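Local coordinates for protein putative peptidyl-arginine deiminase (PDB 1XKN) that probably hydrolyses the guanidinium group of agmatine or of peptidyl-arginine, as a deiminase of the Porphyromonas type, at residues A[289-302]-A[317-331]. Numbering follows the deposited sequence.
Sequences FYIANTVVLVPTYR and FPKREVVGIDCSDLI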
# COMPACT_ATOMS: atom_id res chain seq x y z
N PHE A 289 -4.52 -5.72 2.12
CA PHE A 289 -3.54 -6.64 2.68
C PHE A 289 -2.15 -6.26 2.16
O PHE A 289 -2.02 -5.47 1.22
CB PHE A 289 -3.86 -8.09 2.25
CG PHE A 289 -3.84 -8.32 0.75
CD1 PHE A 289 -2.63 -8.52 0.08
CD2 PHE A 289 -5.02 -8.32 0.02
CE1 PHE A 289 -2.61 -8.72 -1.30
CE2 PHE A 289 -5.01 -8.53 -1.36
CZ PHE A 289 -3.80 -8.73 -2.02
N TYR A 290 -1.11 -6.81 2.78
CA TYR A 290 0.25 -6.52 2.34
C TYR A 290 0.99 -7.82 2.07
O TYR A 290 0.96 -8.75 2.89
CB TYR A 290 1.00 -5.72 3.41
CG TYR A 290 2.46 -5.48 3.06
CD1 TYR A 290 2.81 -4.72 1.94
CD2 TYR A 290 3.48 -6.00 3.85
CE1 TYR A 290 4.14 -4.49 1.61
CE2 TYR A 290 4.82 -5.77 3.53
CZ TYR A 290 5.14 -5.02 2.42
OH TYR A 290 6.47 -4.80 2.11
N ILE A 291 1.66 -7.89 0.92
CA ILE A 291 2.42 -9.08 0.56
C ILE A 291 3.87 -8.88 1.01
O ILE A 291 4.53 -7.94 0.57
CB ILE A 291 2.43 -9.31 -0.97
CG1 ILE A 291 1.00 -9.38 -1.51
CG2 ILE A 291 3.18 -10.61 -1.28
CD1 ILE A 291 0.92 -9.18 -3.02
N ALA A 292 4.35 -9.75 1.90
CA ALA A 292 5.74 -9.69 2.37
C ALA A 292 6.46 -10.90 1.78
O ALA A 292 5.85 -11.69 1.07
CB ALA A 292 5.78 -9.73 3.90
N ASN A 293 7.75 -11.05 2.07
CA ASN A 293 8.50 -12.18 1.52
C ASN A 293 7.98 -13.56 1.91
O ASN A 293 7.77 -14.41 1.06
CB ASN A 293 9.98 -12.08 1.89
CG ASN A 293 10.70 -10.97 1.15
OD1 ASN A 293 10.14 -10.34 0.25
ND2 ASN A 293 11.95 -10.73 1.52
N THR A 294 7.75 -13.78 3.21
CA THR A 294 7.29 -15.09 3.67
C THR A 294 5.86 -15.12 4.18
O THR A 294 5.34 -16.19 4.51
CB THR A 294 8.18 -15.62 4.80
OG1 THR A 294 8.01 -14.80 5.96
CG2 THR A 294 9.64 -15.58 4.38
N VAL A 295 5.22 -13.96 4.26
CA VAL A 295 3.87 -13.90 4.77
C VAL A 295 3.03 -12.84 4.07
O VAL A 295 3.56 -11.92 3.45
CB VAL A 295 3.85 -13.58 6.29
CG1 VAL A 295 4.55 -14.68 7.07
CG2 VAL A 295 4.53 -12.24 6.55
N VAL A 296 1.72 -13.01 4.17
CA VAL A 296 0.78 -12.05 3.62
C VAL A 296 -0.02 -11.64 4.85
O VAL A 296 -0.57 -12.50 5.54
CB VAL A 296 -0.14 -12.67 2.56
CG1 VAL A 296 -1.12 -11.62 2.04
CG2 VAL A 296 0.70 -13.20 1.40
N LEU A 297 -0.05 -10.35 5.13
CA LEU A 297 -0.75 -9.83 6.29
C LEU A 297 -2.08 -9.24 5.87
O LEU A 297 -2.14 -8.28 5.11
CB LEU A 297 0.12 -8.79 6.99
CG LEU A 297 1.53 -9.30 7.33
CD1 LEU A 297 2.35 -8.18 7.96
CD2 LEU A 297 1.44 -10.49 8.27
N VAL A 298 -3.15 -9.83 6.39
CA VAL A 298 -4.50 -9.40 6.04
C VAL A 298 -5.22 -8.75 7.21
O VAL A 298 -5.22 -9.28 8.33
CB VAL A 298 -5.33 -10.61 5.58
CG1 VAL A 298 -6.70 -10.16 5.09
CG2 VAL A 298 -4.58 -11.35 4.49
N PRO A 299 -5.84 -7.58 6.98
CA PRO A 299 -6.55 -6.94 8.08
C PRO A 299 -7.84 -7.71 8.37
O PRO A 299 -8.53 -8.14 7.45
CB PRO A 299 -6.83 -5.54 7.54
CG PRO A 299 -7.00 -5.77 6.07
CD PRO A 299 -5.89 -6.76 5.76
N THR A 300 -8.15 -7.92 9.65
CA THR A 300 -9.37 -8.63 10.01
C THR A 300 -10.26 -7.74 10.85
O THR A 300 -9.78 -6.82 11.53
CB THR A 300 -9.09 -9.96 10.75
OG1 THR A 300 -8.30 -9.72 11.91
CG2 THR A 300 -8.37 -10.94 9.82
N TYR A 301 -11.57 -8.00 10.80
CA TYR A 301 -12.53 -7.18 11.51
C TYR A 301 -13.54 -7.91 12.38
O TYR A 301 -14.74 -7.61 12.34
CB TYR A 301 -13.24 -6.30 10.48
CG TYR A 301 -12.27 -5.36 9.81
CD1 TYR A 301 -11.84 -4.21 10.46
CD2 TYR A 301 -11.71 -5.67 8.57
CE1 TYR A 301 -10.87 -3.39 9.91
CE2 TYR A 301 -10.73 -4.85 8.00
CZ TYR A 301 -10.31 -3.71 8.69
OH TYR A 301 -9.34 -2.90 8.17
N ARG A 302 -13.05 -8.85 13.16
CA ARG A 302 -13.87 -9.62 14.09
C ARG A 302 -15.21 -10.10 13.54
O ARG A 302 -16.26 -9.81 14.10
CB ARG A 302 -14.11 -8.79 15.36
CG ARG A 302 -12.82 -8.33 16.02
CD ARG A 302 -13.05 -7.40 17.20
NE ARG A 302 -11.79 -6.83 17.67
CZ ARG A 302 -11.68 -5.87 18.59
NH1 ARG A 302 -12.77 -5.35 19.15
NH2 ARG A 302 -10.48 -5.42 18.93
N PHE A 317 -1.54 -17.17 -2.66
CA PHE A 317 -0.12 -17.18 -2.29
C PHE A 317 0.19 -18.45 -1.51
O PHE A 317 0.45 -18.40 -0.31
CB PHE A 317 0.20 -15.95 -1.43
CG PHE A 317 -0.10 -14.64 -2.10
CD1 PHE A 317 -1.30 -13.98 -1.85
CD2 PHE A 317 0.80 -14.09 -3.01
CE1 PHE A 317 -1.59 -12.78 -2.50
CE2 PHE A 317 0.51 -12.90 -3.66
CZ PHE A 317 -0.69 -12.24 -3.40
N PRO A 318 0.18 -19.60 -2.18
CA PRO A 318 0.45 -20.90 -1.54
C PRO A 318 1.83 -21.08 -0.93
O PRO A 318 2.02 -21.93 -0.07
CB PRO A 318 0.17 -21.89 -2.67
CG PRO A 318 0.61 -21.15 -3.88
CD PRO A 318 0.05 -19.75 -3.65
N LYS A 319 2.79 -20.27 -1.37
CA LYS A 319 4.16 -20.36 -0.87
C LYS A 319 4.41 -19.48 0.35
O LYS A 319 5.50 -19.50 0.92
CB LYS A 319 5.14 -20.00 -1.99
CG LYS A 319 5.16 -21.02 -3.14
CD LYS A 319 5.95 -20.53 -4.35
CE LYS A 319 5.21 -19.43 -5.10
NZ LYS A 319 5.86 -19.07 -6.40
N ARG A 320 3.40 -18.73 0.77
CA ARG A 320 3.53 -17.84 1.92
C ARG A 320 2.54 -18.19 3.02
O ARG A 320 1.60 -18.96 2.80
CB ARG A 320 3.27 -16.39 1.48
CG ARG A 320 4.28 -15.80 0.50
CD ARG A 320 3.83 -14.40 0.10
NE ARG A 320 4.88 -13.59 -0.53
CZ ARG A 320 5.19 -13.62 -1.82
NH1 ARG A 320 6.14 -12.84 -2.28
NH2 ARG A 320 4.54 -14.44 -2.65
N GLU A 321 2.76 -17.65 4.22
CA GLU A 321 1.83 -17.91 5.31
C GLU A 321 0.91 -16.69 5.44
O GLU A 321 1.38 -15.59 5.72
CB GLU A 321 2.56 -18.11 6.64
CG GLU A 321 1.60 -18.50 7.77
CD GLU A 321 2.20 -18.34 9.15
OE1 GLU A 321 1.49 -18.67 10.13
OE2 GLU A 321 3.36 -17.89 9.26
N VAL A 322 -0.38 -16.89 5.23
CA VAL A 322 -1.34 -15.79 5.32
C VAL A 322 -1.77 -15.61 6.78
O VAL A 322 -2.39 -16.50 7.37
CB VAL A 322 -2.58 -16.04 4.44
CG1 VAL A 322 -3.56 -14.87 4.57
CG2 VAL A 322 -2.15 -16.20 2.98
N VAL A 323 -1.43 -14.46 7.35
CA VAL A 323 -1.73 -14.15 8.74
C VAL A 323 -2.64 -12.94 8.91
O VAL A 323 -2.43 -11.91 8.28
CB VAL A 323 -0.42 -13.87 9.53
CG1 VAL A 323 -0.74 -13.48 10.96
CG2 VAL A 323 0.47 -15.10 9.49
N GLY A 324 -3.64 -13.08 9.77
CA GLY A 324 -4.55 -11.97 10.01
C GLY A 324 -4.07 -11.09 11.15
O GLY A 324 -3.41 -11.56 12.08
N ILE A 325 -4.39 -9.81 11.06
CA ILE A 325 -4.05 -8.84 12.10
C ILE A 325 -5.32 -8.04 12.32
O ILE A 325 -5.84 -7.42 11.40
CB ILE A 325 -2.90 -7.90 11.65
CG1 ILE A 325 -1.60 -8.71 11.50
CG2 ILE A 325 -2.72 -6.77 12.67
CD1 ILE A 325 -0.39 -7.89 11.07
N ASP A 326 -5.83 -8.07 13.55
CA ASP A 326 -7.05 -7.35 13.88
C ASP A 326 -6.87 -5.85 13.70
O ASP A 326 -6.04 -5.23 14.37
CB ASP A 326 -7.49 -7.66 15.32
CG ASP A 326 -8.73 -6.88 15.73
OD1 ASP A 326 -9.62 -6.67 14.88
OD2 ASP A 326 -8.83 -6.51 16.92
N CYS A 327 -7.64 -5.29 12.77
CA CYS A 327 -7.55 -3.86 12.48
C CYS A 327 -8.81 -3.11 12.88
O CYS A 327 -9.10 -2.03 12.36
CB CYS A 327 -7.26 -3.67 10.99
SG CYS A 327 -5.58 -4.15 10.52
N SER A 328 -9.56 -3.68 13.81
CA SER A 328 -10.80 -3.07 14.29
C SER A 328 -10.56 -1.64 14.79
O SER A 328 -11.40 -0.77 14.61
CB SER A 328 -11.40 -3.91 15.42
OG SER A 328 -11.79 -5.19 14.94
N ASP A 329 -9.40 -1.41 15.41
CA ASP A 329 -9.08 -0.08 15.90
C ASP A 329 -8.25 0.70 14.90
O ASP A 329 -8.42 1.92 14.76
CB ASP A 329 -8.34 -0.15 17.23
CG ASP A 329 -9.20 -0.69 18.35
OD1 ASP A 329 -10.29 -0.13 18.59
OD2 ASP A 329 -8.78 -1.67 19.00
N LEU A 330 -7.36 0.02 14.19
CA LEU A 330 -6.53 0.71 13.21
C LEU A 330 -7.38 1.40 12.15
O LEU A 330 -7.11 2.54 11.77
CB LEU A 330 -5.57 -0.27 12.53
CG LEU A 330 -4.63 0.34 11.49
CD1 LEU A 330 -3.74 1.38 12.15
CD2 LEU A 330 -3.79 -0.75 10.84
N ILE A 331 -8.43 0.71 11.69
CA ILE A 331 -9.30 1.23 10.64
C ILE A 331 -9.99 2.56 10.95
O ILE A 331 -10.52 3.22 10.05
CB ILE A 331 -10.35 0.16 10.23
CG1 ILE A 331 -10.96 0.51 8.87
CG2 ILE A 331 -11.44 0.05 11.27
CD1 ILE A 331 -9.93 0.61 7.74
O HOH W 1 7.94 -10.55 -1.48
O HOH W 2 -10.20 -9.25 13.74
O HOH W 3 -9.93 -3.29 20.70
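Asp326 OD2 accepts two bonds from Arg302, and OD1 accepts two from Ser328 and one from a water. Arg302 NH2 meets OD2 at 2.8 Å on its syn lone pair; Arg302 NE, at 3.1 Å from OD2, makes a more bent bond (138°), tilted from the carboxylate plane, in a side-on salt bridge where two nitrogens share one oxygen. OD1 accepts from Ser328 OG at 2.6 Å and, from above the carboxylate plane, from Ser328 N, which closes an Asx turn. A chi1 of 178° sets Asp326 CG anti to the backbone N, which brings the carboxylate up to the Arg302 guanidinium. Ser328 CB lies over the centre of one guanidinium face, and a water joins Arg302 NH2 to Asp329 OD2, whose opposite charges lie 4.1 Å apart, beyond a salt bridge. The water on OD1 also links Thr300 OG1 and Arg302 N.

Strands 295-300 and 321-326 pair in parallel through a ladder of seven backbone bonds, the first from Glu321 N to Thr294 O and the last from Cys327 N to Thr300 O. Val298 CG2 meets Val322 CG1 at 3.7 Å on one face; on the other, Leu297 CD2 packs beside Val323 CB, and Pro299 CB touches Cys327 SG at 3.5 Å. The Tyr301 ring presents its CE1 edge to Ile331 CB.

At the far end, Arg320, extended from CG to NE, gives a nearly straight bond (164°) from NE to Ala292 O at 2.7 Å, with the oxygen in the guanidinium plane. Ile291 CG2 sits over one guanidinium face, while Ile291 CD1 crosses to Phe317 CZ. Arg320 NH1 also bonds Trp12 O.

The pair forms a beta-alpha-beta unit with helix 305-316, whose Leu313 and Ile310 cover Val298 and Val322. Helix 36-50 packs on Leu297 from the other face, and strand 290-291 flanks 295-300 antiparallel, leaving 295-300 central in this three-stranded sheet.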